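Local coordinates for protein taurocyamine kinase (Schistosoma mansoni, PDB 4WO8) that catalyses the reversible, magnesium-dependent transfer of a phosphate group between ATP and taurocyamine, yielding N-phosphotaurocyamine and ADP, at residues A[100-105]-A[239-244]; A[122-127]-A[274-279]; A[155-160]-A[247-252]; A[181-186]-A[211-216]; A[301-306]-A[320-325]. The protein carries 4 engineered substitutions. All blocks are in the same frame, centred on the assembly; numbering follows the deposited sequence.

Contact 1: residues A[100-105]-A[239-244]; sequences GDLKSL and VYKRLA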
# COMPACT_ATOMS: atom_id res chain seq x y z
N GLY A 100 -20.08 22.72 14.77
CA GLY A 100 -19.24 23.83 15.18
C GLY A 100 -19.96 25.17 15.12
O GLY A 100 -21.11 25.25 14.68
N ASP A 101 -19.27 26.21 15.56
CA ASP A 101 -19.79 27.57 15.60
C ASP A 101 -19.73 28.15 14.20
O ASP A 101 -18.71 28.69 13.80
CB ASP A 101 -18.98 28.41 16.59
CG ASP A 101 -19.67 29.72 16.98
OD1 ASP A 101 -20.22 30.42 16.11
OD2 ASP A 101 -19.66 30.05 18.19
N LEU A 102 -20.83 28.03 13.47
CA LEU A 102 -20.85 28.34 12.05
C LEU A 102 -20.58 29.81 11.75
O LEU A 102 -20.11 30.15 10.66
CB LEU A 102 -22.19 27.94 11.43
CG LEU A 102 -22.53 26.46 11.43
CD1 LEU A 102 -23.81 26.24 10.67
CD2 LEU A 102 -21.42 25.64 10.81
N LYS A 103 -20.86 30.68 12.71
CA LYS A 103 -20.71 32.11 12.45
C LYS A 103 -19.25 32.53 12.41
O LYS A 103 -18.89 33.46 11.70
CB LYS A 103 -21.47 32.93 13.50
CG LYS A 103 -22.80 33.50 12.99
CD LYS A 103 -23.98 33.07 13.86
CE LYS A 103 -23.56 32.89 15.33
NZ LYS A 103 -24.74 32.85 16.24
N SER A 104 -18.40 31.84 13.16
CA SER A 104 -17.00 32.22 13.21
C SER A 104 -16.10 31.17 12.57
O SER A 104 -14.89 31.31 12.58
CB SER A 104 -16.57 32.45 14.66
OG SER A 104 -16.26 31.23 15.31
N LEU A 105 -16.69 30.12 12.01
CA LEU A 105 -15.90 29.03 11.46
C LEU A 105 -15.34 29.43 10.10
O LEU A 105 -16.03 30.00 9.26
CB LEU A 105 -16.71 27.76 11.34
CG LEU A 105 -15.96 26.56 10.75
CD1 LEU A 105 -14.79 26.13 11.65
CD2 LEU A 105 -16.92 25.42 10.52
N VAL A 239 -19.38 25.57 1.35
CA VAL A 239 -19.97 24.27 1.07
C VAL A 239 -20.46 23.63 2.36
O VAL A 239 -21.61 23.20 2.45
CB VAL A 239 -18.98 23.33 0.35
CG1 VAL A 239 -19.46 21.89 0.42
CG2 VAL A 239 -18.84 23.75 -1.08
N TYR A 240 -19.59 23.64 3.35
CA TYR A 240 -19.85 23.08 4.67
C TYR A 240 -20.98 23.78 5.42
O TYR A 240 -21.88 23.14 5.98
CB TYR A 240 -18.57 23.14 5.50
CG TYR A 240 -18.70 22.53 6.86
CD1 TYR A 240 -18.85 21.14 7.02
CD2 TYR A 240 -18.67 23.33 8.00
CE1 TYR A 240 -18.96 20.57 8.30
CE2 TYR A 240 -18.80 22.78 9.27
CZ TYR A 240 -18.94 21.40 9.42
OH TYR A 240 -19.05 20.87 10.68
N LYS A 241 -20.95 25.11 5.44
CA LYS A 241 -21.99 25.88 6.12
C LYS A 241 -23.37 25.70 5.47
O LYS A 241 -24.36 25.53 6.18
CB LYS A 241 -21.63 27.36 6.17
CG LYS A 241 -20.42 27.63 7.06
CD LYS A 241 -20.27 29.11 7.40
CE LYS A 241 -18.94 29.34 8.10
NZ LYS A 241 -18.70 30.79 8.44
N ARG A 242 -23.44 25.72 4.15
CA ARG A 242 -24.70 25.49 3.44
C ARG A 242 -25.30 24.11 3.80
O ARG A 242 -26.53 23.98 3.98
CB ARG A 242 -24.48 25.61 1.93
CG ARG A 242 -25.74 25.56 1.06
CD ARG A 242 -25.36 25.49 -0.42
NE ARG A 242 -24.29 26.45 -0.67
CZ ARG A 242 -23.14 26.18 -1.27
NH1 ARG A 242 -22.89 24.96 -1.75
NH2 ARG A 242 -22.25 27.15 -1.40
N LEU A 243 -24.45 23.10 3.92
CA LEU A 243 -24.92 21.78 4.35
C LEU A 243 -25.41 21.85 5.79
O LEU A 243 -26.53 21.44 6.09
CB LEU A 243 -23.81 20.74 4.20
CG LEU A 243 -24.25 19.29 4.39
CD1 LEU A 243 -25.27 18.92 3.32
CD2 LEU A 243 -23.06 18.33 4.34
N ALA A 244 -24.58 22.41 6.67
CA ALA A 244 -24.87 22.42 8.10
C ALA A 244 -26.15 23.18 8.42
O ALA A 244 -26.95 22.72 9.23
CB ALA A 244 -23.69 23.03 8.86
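Helix 236-253 of the phosphagen kinase catalytic domain meets, through Tyr240, Lys241 and Ala244, the loop that runs from helix 74-84 to strand 117-126, whose side of the contact is made by Leu102 and Leu105. The apolar part is a small leucine patch laid on one flank of the helix. Leu102 straddles Ala244, its CD1 lying 3.7 Å from Ala244 CB, while its other methyl turns to the Tyr240 ring. Leu105 comes from the other side of the ring plane, its CD2 3.5 Å from Tyr240 CE2; both leucines run at about a right angle to the tyrosine side chain. The phenol reaches past them to the carbonyl of Phe99, just ahead of the loop segment, and helix 331-355 packs on Leu105 and Tyr240 as well. Lys241 supplies the polar part. With CG beside the backbone N (chi1 -67°) and the rest of the chain extended, it spans the gap and sets its ammonium between two carbonyls, thereby tying together those of residues 102 and 105. Lys241 NZ lies 2.7 Å from Leu102 O, almost in line with that carbonyl, and 2.9 Å from Leu105 O, approached in the carbonyl plane.

Contact 2: residues A[122-127]-A[274-279]; sequences VRLGRT and TTLRAS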
# COMPACT_ATOMS: atom_id res chain seq x y z
N VAL A 122 -19.61 18.35 0.16
CA VAL A 122 -19.84 17.66 1.43
C VAL A 122 -21.20 16.96 1.43
O VAL A 122 -22.22 17.52 1.01
CB VAL A 122 -19.75 18.58 2.65
CG1 VAL A 122 -19.75 17.73 3.92
CG2 VAL A 122 -18.46 19.41 2.64
N ARG A 123 -21.21 15.73 1.92
CA ARG A 123 -22.40 14.90 1.90
C ARG A 123 -22.70 14.35 3.28
O ARG A 123 -21.79 13.94 4.02
CB ARG A 123 -22.22 13.75 0.88
CG ARG A 123 -22.84 12.44 1.31
CD ARG A 123 -22.70 11.37 0.25
NE ARG A 123 -21.58 10.45 0.43
CZ ARG A 123 -21.58 9.44 1.30
NH1 ARG A 123 -22.63 9.25 2.08
NH2 ARG A 123 -20.54 8.64 1.40
N LEU A 124 -23.98 14.35 3.61
CA LEU A 124 -24.54 13.76 4.82
C LEU A 124 -25.63 12.77 4.45
O LEU A 124 -26.19 12.85 3.35
CB LEU A 124 -25.18 14.83 5.71
CG LEU A 124 -24.36 15.74 6.58
CD1 LEU A 124 -25.29 16.77 7.24
CD2 LEU A 124 -23.67 14.86 7.58
N GLY A 125 -26.03 11.94 5.41
CA GLY A 125 -27.17 11.06 5.26
C GLY A 125 -27.90 10.94 6.59
O GLY A 125 -27.29 11.08 7.64
N ARG A 126 -29.21 10.72 6.54
CA ARG A 126 -30.00 10.55 7.75
C ARG A 126 -31.03 9.46 7.56
O ARG A 126 -31.58 9.30 6.47
CB ARG A 126 -30.73 11.85 8.14
CG ARG A 126 -29.85 13.01 8.57
CD ARG A 126 -29.18 12.73 9.91
NE ARG A 126 -28.52 13.91 10.45
CZ ARG A 126 -27.23 14.18 10.29
NH1 ARG A 126 -26.47 13.33 9.61
NH2 ARG A 126 -26.69 15.28 10.81
N THR A 127 -31.29 8.73 8.64
CA THR A 127 -32.42 7.81 8.71
C THR A 127 -33.53 8.50 9.48
O THR A 127 -33.28 9.06 10.53
CB THR A 127 -32.06 6.49 9.41
OG1 THR A 127 -31.02 5.83 8.69
CG2 THR A 127 -33.29 5.57 9.48
N THR A 274 -20.99 10.35 11.98
CA THR A 274 -21.28 11.63 11.33
C THR A 274 -21.99 11.49 9.98
O THR A 274 -22.63 12.44 9.50
CB THR A 274 -19.98 12.44 11.06
OG1 THR A 274 -19.08 11.62 10.29
CG2 THR A 274 -19.31 12.88 12.36
N THR A 275 -21.83 10.34 9.34
CA THR A 275 -22.29 10.08 7.96
C THR A 275 -21.62 11.00 6.95
O THR A 275 -21.99 11.02 5.78
CB THR A 275 -23.82 10.24 7.80
OG1 THR A 275 -24.16 11.63 7.68
CG2 THR A 275 -24.57 9.63 8.98
N LEU A 276 -20.63 11.75 7.41
CA LEU A 276 -20.16 12.91 6.67
C LEU A 276 -18.97 12.58 5.78
O LEU A 276 -17.92 12.13 6.25
CB LEU A 276 -19.79 14.05 7.63
CG LEU A 276 -19.46 15.40 7.00
CD1 LEU A 276 -20.60 16.36 7.16
CD2 LEU A 276 -18.21 16.01 7.58
N ARG A 277 -19.14 12.83 4.49
CA ARG A 277 -18.09 12.66 3.50
C ARG A 277 -17.79 14.02 2.89
O ARG A 277 -18.59 14.55 2.10
CB ARG A 277 -18.48 11.66 2.42
CG ARG A 277 -17.30 11.22 1.54
CD ARG A 277 -17.72 10.29 0.39
NE ARG A 277 -17.69 11.00 -0.88
CZ ARG A 277 -16.61 11.09 -1.65
NH1 ARG A 277 -16.65 11.78 -2.79
NH2 ARG A 277 -15.49 10.49 -1.29
N ALA A 278 -16.67 14.60 3.30
CA ALA A 278 -16.24 15.89 2.80
C ALA A 278 -15.13 15.61 1.82
O ALA A 278 -14.18 14.94 2.17
CB ALA A 278 -15.75 16.80 3.95
N SER A 279 -15.25 16.11 0.60
CA SER A 279 -14.29 15.75 -0.43
C SER A 279 -13.99 16.86 -1.43
O SER A 279 -14.79 17.77 -1.63
CB SER A 279 -14.81 14.55 -1.19
OG SER A 279 -15.92 14.94 -1.96
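Arg123 and Arg277 pair across two antiparallel strands, with their side chains on the same face of the sheet. From the backbone outward, Arg123 CB faces Arg277 O at 3.9 Å. The chain then runs straight before bending at chi3 (97°), a turn that lays NE and CZ beside the aliphatic part of Arg277. Arg277 CB sits over one face of the Arg123 guanidinium, and at the tip Arg123 NH2 comes within 3.4 Å of Arg277 CD; NH2 also has a weak hydrogen bond to Asn271. The two guanidinium planes are only 19° apart, and Arg277 carries on to a salt bridge with Asp320. Beneath them the backbones exchange two hydrogen bonds, Arg123 N to Arg277 O and Arg277 N to Arg123 O, both 2.9 Å. Beyond this pair Thr275 takes over from the sheet: its OG1 accepts from Gly125 N at 3.0 Å, a nearly straight bond. On the other face Leu276 CD1 wedges between Val122 CG1 (3.6 Å) and Leu124 CD2, while Val122 CG2 rests against Ala278 CB. Arginines lined up on one face of this central antiparallel sheet are consistent with the predicted ATP site, to which Val122, Arg123, Arg277, Ala278 and Ser279 are assigned, and suit a pocket made for phosphate groups.

Contact 3: residues A[155-160]-A[247-252]; sequences NLSGEY and IQELSK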
# COMPACT_ATOMS: atom_id res chain seq x y z
N ASN A 155 -40.37 23.30 2.78
CA ASN A 155 -40.44 24.32 3.82
C ASN A 155 -39.09 24.93 4.18
O ASN A 155 -39.02 25.78 5.07
CB ASN A 155 -41.10 23.73 5.06
CG ASN A 155 -42.57 23.45 4.85
OD1 ASN A 155 -43.24 24.20 4.13
ND2 ASN A 155 -43.08 22.37 5.44
N LEU A 156 -38.04 24.53 3.48
CA LEU A 156 -36.70 25.06 3.76
C LEU A 156 -36.55 26.53 3.41
O LEU A 156 -37.19 27.05 2.50
CB LEU A 156 -35.62 24.26 3.01
CG LEU A 156 -35.03 23.01 3.66
CD1 LEU A 156 -33.95 22.43 2.77
CD2 LEU A 156 -34.47 23.33 5.04
N SER A 157 -35.62 27.17 4.13
CA SER A 157 -35.27 28.57 3.99
C SER A 157 -34.89 29.01 2.56
O SER A 157 -34.76 28.18 1.66
CB SER A 157 -34.13 28.87 4.97
OG SER A 157 -33.70 30.22 4.88
N GLY A 158 -34.69 30.32 2.38
CA GLY A 158 -34.54 30.94 1.07
C GLY A 158 -33.45 30.44 0.14
O GLY A 158 -33.71 30.18 -1.04
N GLU A 159 -32.23 30.31 0.64
CA GLU A 159 -31.12 29.81 -0.17
C GLU A 159 -31.39 28.39 -0.69
O GLU A 159 -30.83 27.96 -1.70
CB GLU A 159 -29.82 29.82 0.64
CG GLU A 159 -28.59 29.47 -0.19
CD GLU A 159 -27.36 29.24 0.65
OE1 GLU A 159 -27.50 29.10 1.89
OE2 GLU A 159 -26.25 29.18 0.06
N TYR A 160 -32.30 27.69 -0.02
CA TYR A 160 -32.58 26.30 -0.33
C TYR A 160 -33.81 26.13 -1.21
O TYR A 160 -34.21 25.01 -1.51
CB TYR A 160 -32.75 25.50 0.97
CG TYR A 160 -31.52 25.63 1.83
CD1 TYR A 160 -30.34 25.00 1.47
CD2 TYR A 160 -31.51 26.43 2.96
CE1 TYR A 160 -29.19 25.14 2.22
CE2 TYR A 160 -30.37 26.57 3.74
CZ TYR A 160 -29.21 25.92 3.36
OH TYR A 160 -28.06 26.05 4.09
N ILE A 247 -29.26 20.98 7.35
CA ILE A 247 -29.57 19.79 8.15
C ILE A 247 -30.09 20.17 9.53
O ILE A 247 -30.88 19.44 10.12
CB ILE A 247 -28.35 18.86 8.31
CG1 ILE A 247 -28.79 17.52 8.88
CG2 ILE A 247 -27.32 19.47 9.22
CD1 ILE A 247 -29.92 16.88 8.10
N GLN A 248 -29.66 21.32 10.02
CA GLN A 248 -30.10 21.77 11.31
C GLN A 248 -31.52 22.28 11.16
O GLN A 248 -32.32 22.10 12.06
CB GLN A 248 -29.15 22.84 11.86
CG GLN A 248 -29.81 23.97 12.66
CD GLN A 248 -28.78 24.83 13.39
OE1 GLN A 248 -27.57 24.76 13.11
NE2 GLN A 248 -29.25 25.65 14.33
N GLU A 249 -31.85 22.89 10.02
CA GLU A 249 -33.24 23.26 9.77
C GLU A 249 -34.10 22.00 9.58
O GLU A 249 -35.17 21.91 10.16
CB GLU A 249 -33.36 24.19 8.55
CG GLU A 249 -32.71 25.57 8.78
CD GLU A 249 -32.87 26.54 7.60
OE1 GLU A 249 -33.74 26.30 6.74
OE2 GLU A 249 -32.11 27.53 7.55
N LEU A 250 -33.62 21.03 8.79
CA LEU A 250 -34.38 19.80 8.56
C LEU A 250 -34.63 19.00 9.84
O LEU A 250 -35.67 18.36 9.99
CB LEU A 250 -33.67 18.90 7.55
CG LEU A 250 -33.79 19.43 6.13
CD1 LEU A 250 -32.91 18.60 5.20
CD2 LEU A 250 -35.27 19.41 5.69
N SER A 251 -33.67 19.05 10.77
CA SER A 251 -33.77 18.30 12.01
C SER A 251 -34.91 18.76 12.90
O SER A 251 -35.25 18.08 13.86
CB SER A 251 -32.47 18.37 12.79
OG SER A 251 -31.39 17.81 12.04
N LYS A 252 -35.49 19.93 12.61
CA LYS A 252 -36.63 20.40 13.41
C LYS A 252 -37.92 19.82 12.86
O LYS A 252 -38.87 19.63 13.60
CB LYS A 252 -36.71 21.93 13.43
CG LYS A 252 -35.44 22.60 13.92
CD LYS A 252 -35.55 24.11 13.74
CE LYS A 252 -34.41 24.83 14.41
NZ LYS A 252 -34.69 26.29 14.46
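Glu249 OE1 is approached by three groups of the loop that follows helix 139-154. The N-H of Ser157 points to it in a weak hydrogen bond, Ser157 N to Glu249 OE1 3.3 Å; Ser157 CB lies 3.1 Å from the same OE1, and Leu156 CD2 borders it at 3.5 Å. The glutamate gets there by leaving helix 236-253 with CG beside its backbone N (chi1 -67°) and then staying extended, which brings the carboxylate to the point where the loop tightens into the 3-10 turn 158-160. Behind the carboxylate, Leu156 crosses Leu250 at about a right angle; Leu156 CD2 is 4.1 Å from Leu250 CD2 and also brushes the CB of Glu249. Leu250 in turn packs on Ala152 and Leu153 of helix 139-154. Tyr160 reaches the same helix about two turns earlier through its hydroxyl, bonded to the carbonyl of Arg242. Since the carboxylate holds the loop backbone through a weak bond, much of the cohesion here probably comes from the leucine pair, with the carboxylate of Glu249 in a partly exposed position.

Contact 4: residues A[181-186]-A[211-216]; sequences DHFLFR and KQKNFL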
# COMPACT_ATOMS: atom_id res chain seq x y z
N ASP A 181 -26.28 16.17 -15.67
CA ASP A 181 -25.80 17.17 -14.72
C ASP A 181 -25.40 16.53 -13.39
O ASP A 181 -25.05 17.23 -12.45
CB ASP A 181 -26.87 18.23 -14.50
CG ASP A 181 -27.11 19.06 -15.75
OD1 ASP A 181 -27.55 20.23 -15.61
OD2 ASP A 181 -26.84 18.56 -16.87
N HIS A 182 -25.47 15.20 -13.35
CA HIS A 182 -25.08 14.43 -12.18
C HIS A 182 -25.94 14.81 -10.99
O HIS A 182 -25.45 15.06 -9.89
CB HIS A 182 -23.59 14.61 -11.88
CG HIS A 182 -22.72 14.23 -13.04
ND1 HIS A 182 -22.27 15.16 -13.96
CD2 HIS A 182 -22.26 13.03 -13.45
CE1 HIS A 182 -21.54 14.54 -14.88
NE2 HIS A 182 -21.52 13.25 -14.60
N PHE A 183 -27.25 14.86 -11.22
CA PHE A 183 -28.21 15.14 -10.17
C PHE A 183 -29.08 13.91 -9.89
O PHE A 183 -29.71 13.82 -8.84
CB PHE A 183 -29.10 16.31 -10.56
CG PHE A 183 -28.40 17.64 -10.54
CD1 PHE A 183 -27.25 17.83 -9.79
CD2 PHE A 183 -28.90 18.70 -11.29
CE1 PHE A 183 -26.61 19.05 -9.78
CE2 PHE A 183 -28.26 19.93 -11.28
CZ PHE A 183 -27.11 20.11 -10.53
N LEU A 184 -29.12 12.98 -10.83
CA LEU A 184 -30.04 11.86 -10.77
C LEU A 184 -29.34 10.56 -10.39
O LEU A 184 -28.27 10.26 -10.88
CB LEU A 184 -30.74 11.68 -12.12
CG LEU A 184 -32.00 10.82 -12.09
CD1 LEU A 184 -32.92 11.37 -11.02
CD2 LEU A 184 -32.70 10.81 -13.43
N PHE A 185 -29.96 9.79 -9.51
CA PHE A 185 -29.46 8.46 -9.25
C PHE A 185 -30.28 7.49 -10.10
O PHE A 185 -31.38 7.83 -10.56
CB PHE A 185 -29.52 8.11 -7.76
CG PHE A 185 -30.90 8.19 -7.15
CD1 PHE A 185 -31.66 7.05 -6.95
CD2 PHE A 185 -31.41 9.41 -6.71
CE1 PHE A 185 -32.90 7.10 -6.34
CE2 PHE A 185 -32.67 9.48 -6.11
CZ PHE A 185 -33.41 8.32 -5.92
N ARG A 186 -29.72 6.30 -10.32
CA ARG A 186 -30.32 5.29 -11.19
C ARG A 186 -30.27 3.93 -10.52
O ARG A 186 -29.50 3.72 -9.59
CB ARG A 186 -29.59 5.24 -12.54
CG ARG A 186 -29.85 6.44 -13.45
CD ARG A 186 -29.06 6.33 -14.76
NE ARG A 186 -27.62 6.46 -14.55
CZ ARG A 186 -26.72 6.55 -15.53
NH1 ARG A 186 -27.11 6.54 -16.80
NH2 ARG A 186 -25.43 6.67 -15.23
N LYS A 211 -32.36 26.34 -6.43
CA LYS A 211 -32.21 27.24 -7.57
C LYS A 211 -30.74 27.40 -8.00
O LYS A 211 -30.42 27.34 -9.19
CB LYS A 211 -32.80 28.61 -7.21
CG LYS A 211 -33.67 29.24 -8.27
CD LYS A 211 -34.45 30.40 -7.67
CE LYS A 211 -35.41 29.88 -6.61
NZ LYS A 211 -36.27 30.95 -6.05
N GLN A 212 -29.86 27.60 -7.02
CA GLN A 212 -28.43 27.80 -7.31
C GLN A 212 -27.72 26.52 -7.74
O GLN A 212 -26.57 26.57 -8.13
CB GLN A 212 -27.70 28.36 -6.08
CG GLN A 212 -28.23 29.68 -5.55
CD GLN A 212 -29.28 29.49 -4.47
OE1 GLN A 212 -30.25 28.74 -4.66
NE2 GLN A 212 -29.08 30.14 -3.32
N LYS A 213 -28.41 25.39 -7.65
CA LYS A 213 -27.82 24.10 -8.00
C LYS A 213 -26.51 23.83 -7.27
O LYS A 213 -25.56 23.30 -7.86
CB LYS A 213 -27.60 24.01 -9.52
CG LYS A 213 -28.87 24.23 -10.33
CD LYS A 213 -28.65 23.92 -11.81
CE LYS A 213 -29.92 24.20 -12.60
NZ LYS A 213 -29.87 23.62 -13.98
N ASN A 214 -26.45 24.18 -5.99
CA ASN A 214 -25.31 23.83 -5.14
C ASN A 214 -25.80 23.09 -3.90
O ASN A 214 -25.09 23.00 -2.89
CB ASN A 214 -24.52 25.08 -4.74
CG ASN A 214 -25.37 26.12 -4.06
OD1 ASN A 214 -26.51 25.84 -3.68
ND2 ASN A 214 -24.84 27.33 -3.89
N PHE A 215 -27.03 22.61 -3.98
CA PHE A 215 -27.67 21.88 -2.88
C PHE A 215 -28.56 20.82 -3.47
O PHE A 215 -29.55 21.12 -4.14
CB PHE A 215 -28.48 22.83 -1.98
CG PHE A 215 -29.16 22.14 -0.82
CD1 PHE A 215 -28.45 21.82 0.33
CD2 PHE A 215 -30.52 21.86 -0.86
CE1 PHE A 215 -29.07 21.21 1.41
CE2 PHE A 215 -31.16 21.25 0.22
CZ PHE A 215 -30.44 20.92 1.35
N LEU A 216 -28.18 19.57 -3.21
CA LEU A 216 -28.80 18.41 -3.81
C LEU A 216 -29.30 17.45 -2.73
O LEU A 216 -28.56 17.14 -1.79
CB LEU A 216 -27.79 17.71 -4.74
CG LEU A 216 -28.25 16.43 -5.45
CD1 LEU A 216 -29.44 16.74 -6.34
CD2 LEU A 216 -27.10 15.80 -6.27
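Phe183 stands between Lys213 and Leu216, which meet its ring in different ways. The lysine crosses the phenylalanine at about a right angle and touches the ring at its edge, near the ring plane, with Lys213 CD 4.0 Å from Phe183 CE2. Leu216 slants across instead: its CD2 is 4.1 Å from Phe183 CD1, and its CD1 lies 3.9 Å from Phe183 O. That carbonyl is engaged further on by the indole N-H of Trp218. Within its own segment the ring is roofed on one face by Asp181 O, 3.5 Å above the plane and offset toward the rim. The ring follows directly on His182, where a Schellman motif ends helix 172-180, and chi1 of -71° swings it toward strand 215-219, with Ile207 and Ile209 of strand 206-210 also against it. No hydrogen bond joins the two segments, and Asp181 OD1 and Lys213 NZ, 4.4 Å apart, are too distant for a salt bridge. The junction beside His182, a predicted ATP-binding residue, thus rests on apolar contact, with any attraction between aspartate and lysine probably modest.

Contact 5: residues A[301-306]-A[320-325]; sequences GIQPRG and DLSNKR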
# COMPACT_ATOMS: atom_id res chain seq x y z
N GLY A 301 -5.01 11.31 7.21
CA GLY A 301 -6.43 11.19 7.54
C GLY A 301 -7.32 11.24 6.31
O GLY A 301 -8.51 11.59 6.40
N ILE A 302 -6.76 10.91 5.16
CA ILE A 302 -7.45 11.09 3.89
C ILE A 302 -7.67 9.76 3.17
O ILE A 302 -6.76 8.92 3.12
CB ILE A 302 -6.68 12.08 2.96
CG1 ILE A 302 -6.61 13.48 3.58
CG2 ILE A 302 -7.35 12.19 1.61
CD1 ILE A 302 -7.99 14.08 3.93
N GLN A 303 -8.86 9.57 2.60
CA GLN A 303 -9.13 8.44 1.70
C GLN A 303 -9.14 8.92 0.26
O GLN A 303 -9.93 9.79 -0.09
CB GLN A 303 -10.48 7.81 2.04
CG GLN A 303 -10.92 6.69 1.10
CD GLN A 303 -10.10 5.42 1.28
OE1 GLN A 303 -9.95 4.91 2.39
NE2 GLN A 303 -9.54 4.91 0.18
N PRO A 304 -8.26 8.35 -0.59
CA PRO A 304 -8.26 8.63 -2.04
C PRO A 304 -9.11 7.63 -2.86
O PRO A 304 -9.11 6.43 -2.58
CB PRO A 304 -6.79 8.48 -2.41
CG PRO A 304 -6.32 7.38 -1.49
CD PRO A 304 -7.07 7.59 -0.19
N ARG A 305 -9.82 8.15 -3.85
CA ARG A 305 -10.48 7.32 -4.86
C ARG A 305 -10.21 7.94 -6.23
O ARG A 305 -10.33 9.16 -6.40
CB ARG A 305 -11.99 7.25 -4.62
CG ARG A 305 -12.43 6.75 -3.25
CD ARG A 305 -13.94 6.97 -3.12
NE ARG A 305 -14.52 6.40 -1.90
CZ ARG A 305 -14.43 6.94 -0.69
NH1 ARG A 305 -13.77 8.08 -0.51
NH2 ARG A 305 -15.00 6.35 0.35
N GLY A 306 -9.86 7.10 -7.20
CA GLY A 306 -9.59 7.58 -8.54
C GLY A 306 -10.88 8.02 -9.20
O GLY A 306 -11.97 7.71 -8.72
N ASP A 320 -10.49 11.99 -6.08
CA ASP A 320 -11.41 12.37 -5.01
C ASP A 320 -10.69 12.15 -3.67
O ASP A 320 -10.22 11.04 -3.37
CB ASP A 320 -12.70 11.55 -5.12
CG ASP A 320 -13.72 11.92 -4.06
OD1 ASP A 320 -13.50 11.60 -2.87
OD2 ASP A 320 -14.78 12.51 -4.41
N LEU A 321 -10.56 13.21 -2.88
CA LEU A 321 -9.91 13.11 -1.57
C LEU A 321 -10.91 13.46 -0.50
O LEU A 321 -11.49 14.55 -0.54
CB LEU A 321 -8.70 14.04 -1.46
CG LEU A 321 -7.66 13.91 -2.58
CD1 LEU A 321 -6.55 14.94 -2.42
CD2 LEU A 321 -7.10 12.47 -2.64
N SER A 322 -11.10 12.56 0.46
CA SER A 322 -12.07 12.79 1.54
C SER A 322 -11.53 12.42 2.92
O SER A 322 -10.57 11.64 3.03
CB SER A 322 -13.35 11.99 1.26
OG SER A 322 -13.09 10.60 1.14
N ASN A 323 -12.15 12.97 3.97
CA ASN A 323 -11.88 12.48 5.32
C ASN A 323 -12.10 10.97 5.38
O ASN A 323 -13.09 10.46 4.85
CB ASN A 323 -12.76 13.19 6.36
CG ASN A 323 -14.24 13.09 6.04
OD1 ASN A 323 -14.70 13.62 5.03
ND2 ASN A 323 -15.01 12.44 6.93
N LYS A 324 -11.15 10.26 5.98
CA LYS A 324 -11.27 8.81 6.11
C LYS A 324 -12.21 8.45 7.24
O LYS A 324 -12.84 7.40 7.21
CB LYS A 324 -9.90 8.14 6.32
CG LYS A 324 -9.34 8.24 7.76
CD LYS A 324 -7.89 7.67 7.87
CE LYS A 324 -7.32 7.83 9.30
NZ LYS A 324 -5.87 7.45 9.43
N ARG A 325 -12.34 9.32 8.24
CA ARG A 325 -13.12 8.97 9.43
C ARG A 325 -14.59 9.37 9.35
O ARG A 325 -14.93 10.42 8.82
CB ARG A 325 -12.49 9.60 10.67
CG ARG A 325 -11.14 8.99 11.03
CD ARG A 325 -10.59 9.61 12.29
NE ARG A 325 -9.20 9.22 12.52
CZ ARG A 325 -8.82 8.08 13.09
NH1 ARG A 325 -9.74 7.20 13.50
NH2 ARG A 325 -7.53 7.82 13.26
O HOH W 1 -12.27 9.97 -1.42
O HOH W 2 -14.16 8.48 2.53
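Gln303 and Ser322, like Arg305 and Asp320, are hydrogen-bonded pairs of an antiparallel beta hairpin, strands 302-306 and 318-323, at one edge of the catalytic sheet. The backbone ladder is regular: Gln303 N to Ser322 O is 2.7 Å and Asp320 N to Arg305 O is 2.9 Å. It is prolonged by Lys324 N, which bonds to the carbonyl of Gly301, the residue closing helix 293-299 in a Schellman motif. Apolar contacts line the face bearing Pro304 and Leu321, where Pro304 CB lies 4.0 Å from Leu321 CD2 and Ile302 CG2 touches Leu321 CB at 3.8 Å; helix 331-355 packs on Ile302 and Leu321. The methylenes of Lys324 lie along Gly301 on the way to the carbonyl of Glu298. Polar and charged groups occupy the other face. Arg305, predicted to bind ATP, lies 4.2 Å by its NH1 from Asp320 OD1, beyond a salt bridge, and that aspartate is paired with Arg277. Water fills in: one molecule accepts from Arg305 NH1 and sits among Gln303 O, Asp320 OD1 and Ser322 OG. A second, in the guanidinium plane, accepts from Arg305 NH1 at 3.1 Å and donates to Asn323 O at 3.2 Å.

In the fold
From the N terminus, the chain opens contacts 1, 2, 3 and 4 in turn before any of them closes. Contact 4 closes first, at 211-216, nested inside the other three. Helix 236-253 then closes contacts 1 and 3 in succession, so these two cross while binding different loops to one helix. Contact 3 lies within the loop ended by contact 2 at 274-279, whereas contact 1 crosses contact 2. The helix packs on strand 117-126 through Leu243 and Ile247, tying contacts 1 and 3 to the sheet. Contact 5 follows in series as a hairpin with a long connecting loop. Its strand 318-323 neighbours strand 277-283 of contact 2, joined by the Arg277-Asp320 salt bridge.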